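Local coordinates for putative acyl-CoA thioester hydrolase (Yersinia pestis KIM10+, PDB 5DM5), which probably hydrolyses acyl-CoA thioesters, working as a hexameric thioesterase of the hot-dog fold, at residues 46-51 with 119-124; 53-58 with 98-103. One frame throughout, in Å; residues are numbered along the deposited sequence.

Interaction 1 of 2, residues 46-51 with 119-124; sequences SQMDIG and RATEAV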
ATOM      1  N   SER B  46      -1.538 -10.714  10.906  1.00 41.16           N
ATOM      2  CA  SER B  46      -1.733 -10.844   9.457  1.00 42.09           C
ATOM      3  C   SER B  46      -0.726 -11.848   8.936  1.00 40.95           C
ATOM      4  O   SER B  46      -1.059 -12.743   8.164  1.00 43.78           O
ATOM      5  CB  SER B  46      -1.518  -9.510   8.733  1.00 43.26           C
ATOM      6  OG  SER B  46      -2.353  -8.488   9.238  1.00 48.74           O
ATOM      7  N   GLN B  47       0.512 -11.690   9.395  1.00 38.66           N
ATOM      8  CA  GLN B  47       1.609 -12.589   9.059  1.00 38.48           C
ATOM      9  C   GLN B  47       1.407 -14.000   9.599  1.00 38.64           C
ATOM     10  O   GLN B  47       1.766 -14.954   8.937  1.00 38.11           O
ATOM     11  CB  GLN B  47       2.931 -12.025   9.562  1.00 41.76           C
ATOM     12  CG  GLN B  47       3.255 -10.730   8.887  1.00 43.29           C
ATOM     13  CD  GLN B  47       3.453 -10.914   7.404  1.00 46.41           C
ATOM     14  OE1 GLN B  47       4.523 -11.331   6.958  1.00 55.53           O
ATOM     15  NE2 GLN B  47       2.389 -10.690   6.634  1.00 43.85           N
ATOM     16  N   MET B  48       0.882 -14.145  10.809  1.00 37.20           N
ATOM     17  CA  MET B  48       0.632 -15.489  11.312  1.00 35.23           C
ATOM     18  C   MET B  48      -0.460 -16.214  10.533  1.00 34.45           C
ATOM     19  O   MET B  48      -0.363 -17.407  10.283  1.00 37.21           O
ATOM     20  CB  MET B  48       0.283 -15.475  12.799  1.00 39.14           C
ATOM     21  CG  MET B  48       1.330 -14.803  13.662  1.00 43.21           C
ATOM     22  SD  MET B  48       1.046 -14.888  15.441  1.00 42.59           S
ATOM     23  CE  MET B  48       1.235 -16.636  15.724  1.00 38.21           C
ATOM     24  N   ASP B  49      -1.529 -15.519  10.183  1.00 37.20           N
ATOM     25  CA  ASP B  49      -2.579 -16.144   9.384  1.00 36.43           C
ATOM     26  C   ASP B  49      -2.027 -16.514   8.015  1.00 35.09           C
ATOM     27  O   ASP B  49      -2.343 -17.560   7.476  1.00 33.40           O
ATOM     28  CB  ASP B  49      -3.794 -15.235   9.261  1.00 37.89           C
ATOM     29  CG  ASP B  49      -4.963 -15.909   8.583  1.00 37.67           C
ATOM     30  OD1 ASP B  49      -6.013 -15.269   8.426  1.00 42.80           O
ATOM     31  OD2 ASP B  49      -4.830 -17.047   8.123  1.00 39.33           O
ATOM     32  N   ILE B  50      -1.207 -15.641   7.442  1.00 37.90           N
ATOM     33  CA  ILE B  50      -0.594 -15.949   6.153  1.00 38.56           C
ATOM     34  C   ILE B  50       0.302 -17.161   6.220  1.00 36.81           C
ATOM     35  O   ILE B  50       0.136 -18.131   5.482  1.00 40.05           O
ATOM     36  CB  ILE B  50       0.283 -14.819   5.648  1.00 38.01           C
ATOM     37  CG1 ILE B  50      -0.537 -13.600   5.287  1.00 40.35           C
ATOM     38  CG2 ILE B  50       0.992 -15.264   4.405  1.00 43.86           C
ATOM     39  CD1 ILE B  50       0.283 -12.438   4.828  1.00 49.36           C
ATOM     40  N   GLY B  51       1.235 -17.097   7.153  1.00 35.62           N
ATOM     41  CA  GLY B  51       2.217 -18.129   7.357  1.00 36.29           C
ATOM     42  C   GLY B  51       1.569 -19.466   7.598  1.00 39.20           C
ATOM     43  O   GLY B  51       2.032 -20.462   7.079  1.00 47.09           O
ATOM     44  N   ARG B 119      11.525 -15.177  20.189  1.00 50.72           N
ATOM     45  CA  ARG B 119      10.140 -15.346  19.776  1.00 47.92           C
ATOM     46  C   ARG B 119       9.281 -14.221  20.295  1.00 48.38           C
ATOM     47  O   ARG B 119       9.352 -13.872  21.465  1.00 53.51           O
ATOM     48  CB  ARG B 119       9.608 -16.694  20.233  1.00 51.03           C
ATOM     49  CG  ARG B 119       8.209 -16.995  19.775  1.00 48.08           C
ATOM     50  CD  ARG B 119       7.885 -18.416  20.129  1.00 54.92           C
ATOM     51  NE  ARG B 119       8.047 -18.682  21.545  1.00 64.95           N
ATOM     52  CZ  ARG B 119       7.844 -19.872  22.094  1.00 78.47           C
ATOM     53  NH1 ARG B 119       7.476 -20.887  21.327  1.00 70.27           N
ATOM     54  NH2 ARG B 119       8.020 -20.050  23.398  1.00120.39           N
ATOM     55  N   ALA B 120       8.520 -13.602  19.399  1.00 45.78           N
ATOM     56  CA  ALA B 120       7.720 -12.442  19.764  1.00 43.14           C
ATOM     57  C   ALA B 120       6.221 -12.755  19.875  1.00 40.36           C
ATOM     58  O   ALA B 120       5.476 -11.999  20.498  1.00 43.20           O
ATOM     59  CB  ALA B 120       7.957 -11.328  18.782  1.00 45.67           C
ATOM     60  N   THR B 121       5.749 -13.806  19.215  1.00 38.52           N
ATOM     61  CA  THR B 121       4.338 -14.161  19.371  1.00 37.05           C
ATOM     62  C   THR B 121       4.099 -15.622  19.109  1.00 39.33           C
ATOM     63  O   THR B 121       4.755 -16.199  18.282  1.00 41.75           O
ATOM     64  CB  THR B 121       3.451 -13.362  18.424  1.00 42.80           C
ATOM     65  OG1 THR B 121       3.682 -11.969  18.637  1.00 43.62           O
ATOM     66  CG2 THR B 121       2.004 -13.643  18.700  1.00 45.33           C
ATOM     67  N   GLU B 122       3.187 -16.258  19.811  1.00 37.89           N
ATOM     68  CA  GLU B 122       2.874 -17.608  19.406  1.00 40.06           C
ATOM     69  C   GLU B 122       1.401 -17.842  19.615  1.00 39.49           C
ATOM     70  O   GLU B 122       0.807 -17.259  20.507  1.00 41.93           O
ATOM     71  CB  GLU B 122       3.730 -18.646  20.125  1.00 49.98           C
ATOM     72  CG  GLU B 122       3.320 -20.069  19.766  1.00 54.81           C
ATOM     73  CD  GLU B 122       4.177 -21.131  20.399  1.00 63.67           C
ATOM     74  OE1 GLU B 122       5.006 -20.792  21.265  1.00 86.52           O
ATOM     75  OE2 GLU B 122       4.021 -22.308  20.014  1.00 55.20           O
ATOM     76  N   ALA B 123       0.792 -18.647  18.758  1.00 39.05           N
ATOM     77  CA  ALA B 123      -0.631 -18.921  18.898  1.00 38.24           C
ATOM     78  C   ALA B 123      -0.998 -20.234  18.234  1.00 39.52           C
ATOM     79  O   ALA B 123      -0.206 -20.790  17.490  1.00 40.97           O
ATOM     80  CB  ALA B 123      -1.439 -17.795  18.319  1.00 40.27           C
ATOM     81  N   VAL B 124      -2.195 -20.738  18.510  1.00 38.51           N
ATOM     82  CA  VAL B 124      -2.613 -21.994  17.912  1.00 38.75           C
ATOM     83  C   VAL B 124      -3.805 -21.774  16.982  1.00 38.22           C
ATOM     84  O   VAL B 124      -4.950 -21.632  17.392  1.00 36.63           O
ATOM     85  CB  VAL B 124      -2.955 -23.027  18.989  1.00 42.88           C
ATOM     86  CG1 VAL B 124      -3.360 -24.341  18.351  1.00 36.21           C
ATOM     87  CG2 VAL B 124      -1.759 -23.229  19.909  1.00 44.90           C
TER
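Met48 leaves helix 43-60, the "sausage" of this hot-dog fold, and runs across to Thr121 and Ala123 on strand 118-129 of the "bun". The axes of segments 46-51 and 119-124 pass 10.3 Å apart, at 51°, and this one long side chain does most of the spanning. CB points at the strand and CG extends the reach without yet touching it. Next comes sulfur: SD lies 3.6 Å from CG2 of Thr121, the methyl standing anti to the threonine's backbone N. A turn at chi3 (67°) then swings CE down the strand, past the carbonyl carbon of Glu122. There the methyl settles 3.9 Å from CB of Ala123, with that residue's backbone N also beside it at 3.7 Å. The contact is apolar and buried; Ile102, Val104 and Met72 from the flanking strands enclose the same methionine. Just upstream, Ala120 and Thr121 both face Val104 in a classic beta bulge. On the face turned from the helix, Glu122 is paired with Arg119 in a salt bridge. The hydroxyl of Thr121 takes no part in the sulfur contact; OG1 donates to O of Ala120 at 2.6 Å, from above that carbonyl's plane.

Interaction 2 of 2, residues 53-58 with 98-103; sequences AIQAKE and ITINIE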
ATOM      1  N   ALA B  53      -1.560 -20.260   6.602  1.00 37.90           N
ATOM      2  CA  ALA B  53      -2.343 -20.550   5.416  1.00 37.46           C
ATOM      3  C   ALA B  53      -1.508 -21.209   4.343  1.00 44.23           C
ATOM      4  O   ALA B  53      -2.006 -22.032   3.574  1.00 51.55           O
ATOM      5  CB  ALA B  53      -2.949 -19.288   4.881  1.00 38.16           C
ATOM      6  N   ILE B  54      -0.227 -20.868   4.300  1.00 43.69           N
ATOM      7  CA  ILE B  54       0.668 -21.486   3.325  1.00 44.59           C
ATOM      8  C   ILE B  54       0.746 -22.990   3.515  1.00 46.17           C
ATOM      9  O   ILE B  54       0.394 -23.781   2.630  1.00 46.89           O
ATOM     10  CB  ILE B  54       2.096 -20.918   3.431  1.00 45.11           C
ATOM     11  CG1 ILE B  54       2.120 -19.438   3.035  1.00 45.11           C
ATOM     12  CG2 ILE B  54       3.052 -21.709   2.560  1.00 53.26           C
ATOM     13  CD1 ILE B  54       3.495 -18.805   3.088  1.00 39.97           C
ATOM     14  N   GLN B  55       1.172 -23.369   4.705  1.00 42.52           N
ATOM     15  CA  GLN B  55       1.343 -24.755   5.025  1.00 42.42           C
ATOM     16  C   GLN B  55       0.043 -25.526   4.944  1.00 47.42           C
ATOM     17  O   GLN B  55       0.026 -26.670   4.515  1.00 52.02           O
ATOM     18  CB  GLN B  55       1.988 -24.849   6.385  1.00 41.96           C
ATOM     19  CG  GLN B  55       2.378 -26.221   6.792  1.00 45.17           C
ATOM     20  CD  GLN B  55       3.385 -26.156   7.892  1.00 39.58           C
ATOM     21  OE1 GLN B  55       4.435 -25.538   7.726  1.00 40.08           O
ATOM     22  NE2 GLN B  55       3.077 -26.751   9.029  1.00 43.87           N
ATOM     23  N   ALA B  56      -1.059 -24.887   5.305  1.00 49.63           N
ATOM     24  CA  ALA B  56      -2.369 -25.525   5.153  1.00 48.11           C
ATOM     25  C   ALA B  56      -2.702 -25.803   3.680  1.00 48.20           C
ATOM     26  O   ALA B  56      -3.263 -26.834   3.363  1.00 51.58           O
ATOM     27  CB  ALA B  56      -3.452 -24.686   5.789  1.00 49.73           C
ATOM     28  N   LYS B  57      -2.446 -24.855   2.786  1.00 50.01           N
ATOM     29  CA  LYS B  57      -2.662 -25.131   1.364  1.00 53.41           C
ATOM     30  C   LYS B  57      -1.726 -26.174   0.792  1.00 53.96           C
ATOM     31  O   LYS B  57      -2.062 -26.857  -0.179  1.00 54.71           O
ATOM     32  CB  LYS B  57      -2.518 -23.883   0.509  1.00 56.74           C
ATOM     33  CG  LYS B  57      -3.665 -22.938   0.545  1.00 61.05           C
ATOM     34  CD  LYS B  57      -3.391 -21.885  -0.503  1.00 73.95           C
ATOM     35  CE  LYS B  57      -3.208 -22.535  -1.891  1.00 77.29           C
ATOM     36  NZ  LYS B  57      -4.445 -23.162  -2.463  1.00 71.86           N
ATOM     37  N   GLU B  58      -0.532 -26.270   1.356  1.00 54.07           N
ATOM     38  CA  GLU B  58       0.392 -27.313   0.920  1.00 58.24           C
ATOM     39  C   GLU B  58      -0.136 -28.685   1.323  1.00 59.50           C
ATOM     40  O   GLU B  58      -0.127 -29.628   0.526  1.00 59.14           O
ATOM     41  CB  GLU B  58       1.781 -27.103   1.515  1.00 58.70           C
ATOM     42  CG  GLU B  58       2.491 -25.855   1.047  1.00 58.24           C
ATOM     43  CD  GLU B  58       3.867 -25.772   1.648  1.00 61.17           C
ATOM     44  OE1 GLU B  58       4.216 -26.698   2.411  1.00 62.70           O
ATOM     45  OE2 GLU B  58       4.591 -24.790   1.381  1.00 62.10           O
ATOM     46  N   ILE B  98      -7.723 -28.755  10.339  1.00 45.16           N
ATOM     47  CA  ILE B  98      -6.286 -28.642  10.634  1.00 44.99           C
ATOM     48  C   ILE B  98      -5.862 -27.668  11.749  1.00 44.27           C
ATOM     49  O   ILE B  98      -6.073 -26.457  11.628  1.00 44.90           O
ATOM     50  CB  ILE B  98      -5.519 -28.237   9.370  1.00 44.41           C
ATOM     51  CG1 ILE B  98      -5.817 -29.238   8.265  1.00 46.33           C
ATOM     52  CG2 ILE B  98      -4.022 -28.165   9.641  1.00 41.28           C
ATOM     53  CD1 ILE B  98      -5.134 -28.913   6.981  1.00 48.02           C
ATOM     54  N   THR B  99      -5.334 -28.193  12.855  1.00 44.25           N
ATOM     55  CA  THR B  99      -4.812 -27.337  13.919  1.00 44.17           C
ATOM     56  C   THR B  99      -3.290 -27.161  13.835  1.00 46.20           C
ATOM     57  O   THR B  99      -2.557 -28.131  13.885  1.00 50.25           O
ATOM     58  CB  THR B  99      -5.171 -27.894  15.289  1.00 47.97           C
ATOM     59  OG1 THR B  99      -6.597 -28.029  15.394  1.00 45.30           O
ATOM     60  CG2 THR B  99      -4.661 -26.968  16.367  1.00 44.74           C
ATOM     61  N   ILE B 100      -2.818 -25.922  13.766  1.00 45.37           N
ATOM     62  CA  ILE B 100      -1.393 -25.628  13.586  1.00 45.88           C
ATOM     63  C   ILE B 100      -0.848 -24.612  14.575  1.00 41.53           C
ATOM     64  O   ILE B 100      -1.363 -23.508  14.658  1.00 43.25           O
ATOM     65  CB  ILE B 100      -1.106 -25.099  12.150  1.00 48.46           C
ATOM     66  CG1 ILE B 100      -1.410 -26.178  11.109  1.00 52.86           C
ATOM     67  CG2 ILE B 100       0.338 -24.662  12.008  1.00 46.79           C
ATOM     68  CD1 ILE B 100      -1.153 -25.749   9.691  1.00 62.46           C
ATOM     69  N   ASN B 101       0.234 -24.967  15.264  1.00 40.33           N
ATOM     70  CA  ASN B 101       0.874 -24.075  16.211  1.00 40.87           C
ATOM     71  C   ASN B 101       1.869 -23.203  15.467  1.00 43.42           C
ATOM     72  O   ASN B 101       2.816 -23.713  14.877  1.00 47.10           O
ATOM     73  CB  ASN B 101       1.600 -24.858  17.303  1.00 41.96           C
ATOM     74  CG  ASN B 101       2.106 -23.964  18.432  1.00 46.57           C
ATOM     75  OD1 ASN B 101       1.350 -23.577  19.327  1.00 46.79           O
ATOM     76  ND2 ASN B 101       3.365 -23.559  18.340  1.00 62.98           N
ATOM     77  N   ILE B 102       1.694 -21.889  15.578  1.00 45.55           N
ATOM     78  CA  ILE B 102       2.466 -20.897  14.830  1.00 42.83           C
ATOM     79  C   ILE B 102       3.315 -20.039  15.735  1.00 43.52           C
ATOM     80  O   ILE B 102       2.819 -19.478  16.712  1.00 48.39           O
ATOM     81  CB  ILE B 102       1.539 -19.986  14.003  1.00 42.92           C
ATOM     82  CG1 ILE B 102       0.765 -20.835  12.988  1.00 48.91           C
ATOM     83  CG2 ILE B 102       2.337 -18.926  13.278  1.00 41.75           C
ATOM     84  CD1 ILE B 102      -0.213 -20.071  12.112  1.00 43.99           C
ATOM     85  N   GLU B 103       4.578 -19.891  15.347  1.00 42.02           N
ATOM     86  CA  GLU B 103       5.581 -19.184  16.128  1.00 45.14           C
ATOM     87  C   GLU B 103       6.133 -17.968  15.393  1.00 42.07           C
ATOM     88  O   GLU B 103       6.528 -18.081  14.246  1.00 45.24           O
ATOM     89  CB  GLU B 103       6.740 -20.157  16.394  1.00 54.00           C
ATOM     90  CG  GLU B 103       6.335 -21.520  17.003  1.00 61.99           C
ATOM     91  CD  GLU B 103       7.519 -22.471  17.196  1.00 52.36           C
ATOM     92  OE1 GLU B 103       8.671 -22.089  16.897  1.00 55.65           O
ATOM     93  OE2 GLU B 103       7.297 -23.611  17.642  1.00 57.02           O
TER
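Ile100 lies under helix 43-60, its side chain spread beneath Gln55 and Ala56 where the wrapped helix of the hot-dog fold meets the concave face of the antiparallel sheet. The isoleucine stands up from strand 97-106. With CG1 anti to the carbonyl carbon (chi1 -64°) and chi2 extended, the chain ends with CD1 nearest the helix. CD1 has two near neighbours: NE2 of Gln55 at 4.4 Å and, roughly at right angles to it, the helix backbone, with N of Ala56 at 4.5 Å. The methyl CB of Ala56 is little farther from CD1, at 4.7 Å. These are loose van der Waals approaches. The backbones come fairly close here: the CA atoms of Ala56 and Ile98 are 7.4 Å apart. Ile98, two residues back on the same face, extends the apolar floor toward the C-terminal part of the helix. Gln55 differs from its neighbours in being polar yet buried. Its extended chain (chi1 -173°) carries the amide past Ile100 to strand 83-93, where NE2 makes a weak hydrogen bond with O of Ala88; the same Ala88 packs against Ile100. The helix is covered elsewhere by another subunit, whose Val83 packs on Ile54. At the far end of the contact, CD1 of Ile98 comes to 4.6 Å from O of Ala56 and 4.7 Å from its CB.

Overall arrangement
Interactions 1 and 2 seat successive parts of one helix, 43-60, on two adjacent strands of the same antiparallel sheet, their centres 10 Å apart. Both are buried, but interaction 1 sits about 3 Å from the centre of the chain and interaction 2 about 8 Å. Their means differ: the earlier part of the helix bridges a wide gap with a flexible thioether chain, whereas the later part lies closer and rests on branched aliphatic groups, with a glutamine amide at its edge. Strands 97-106 and 118-129 are themselves joined by backbone pairing, including a probable hydrogen bond from Ile102 N to Ala123 O, so the two contacts share a continuous floor.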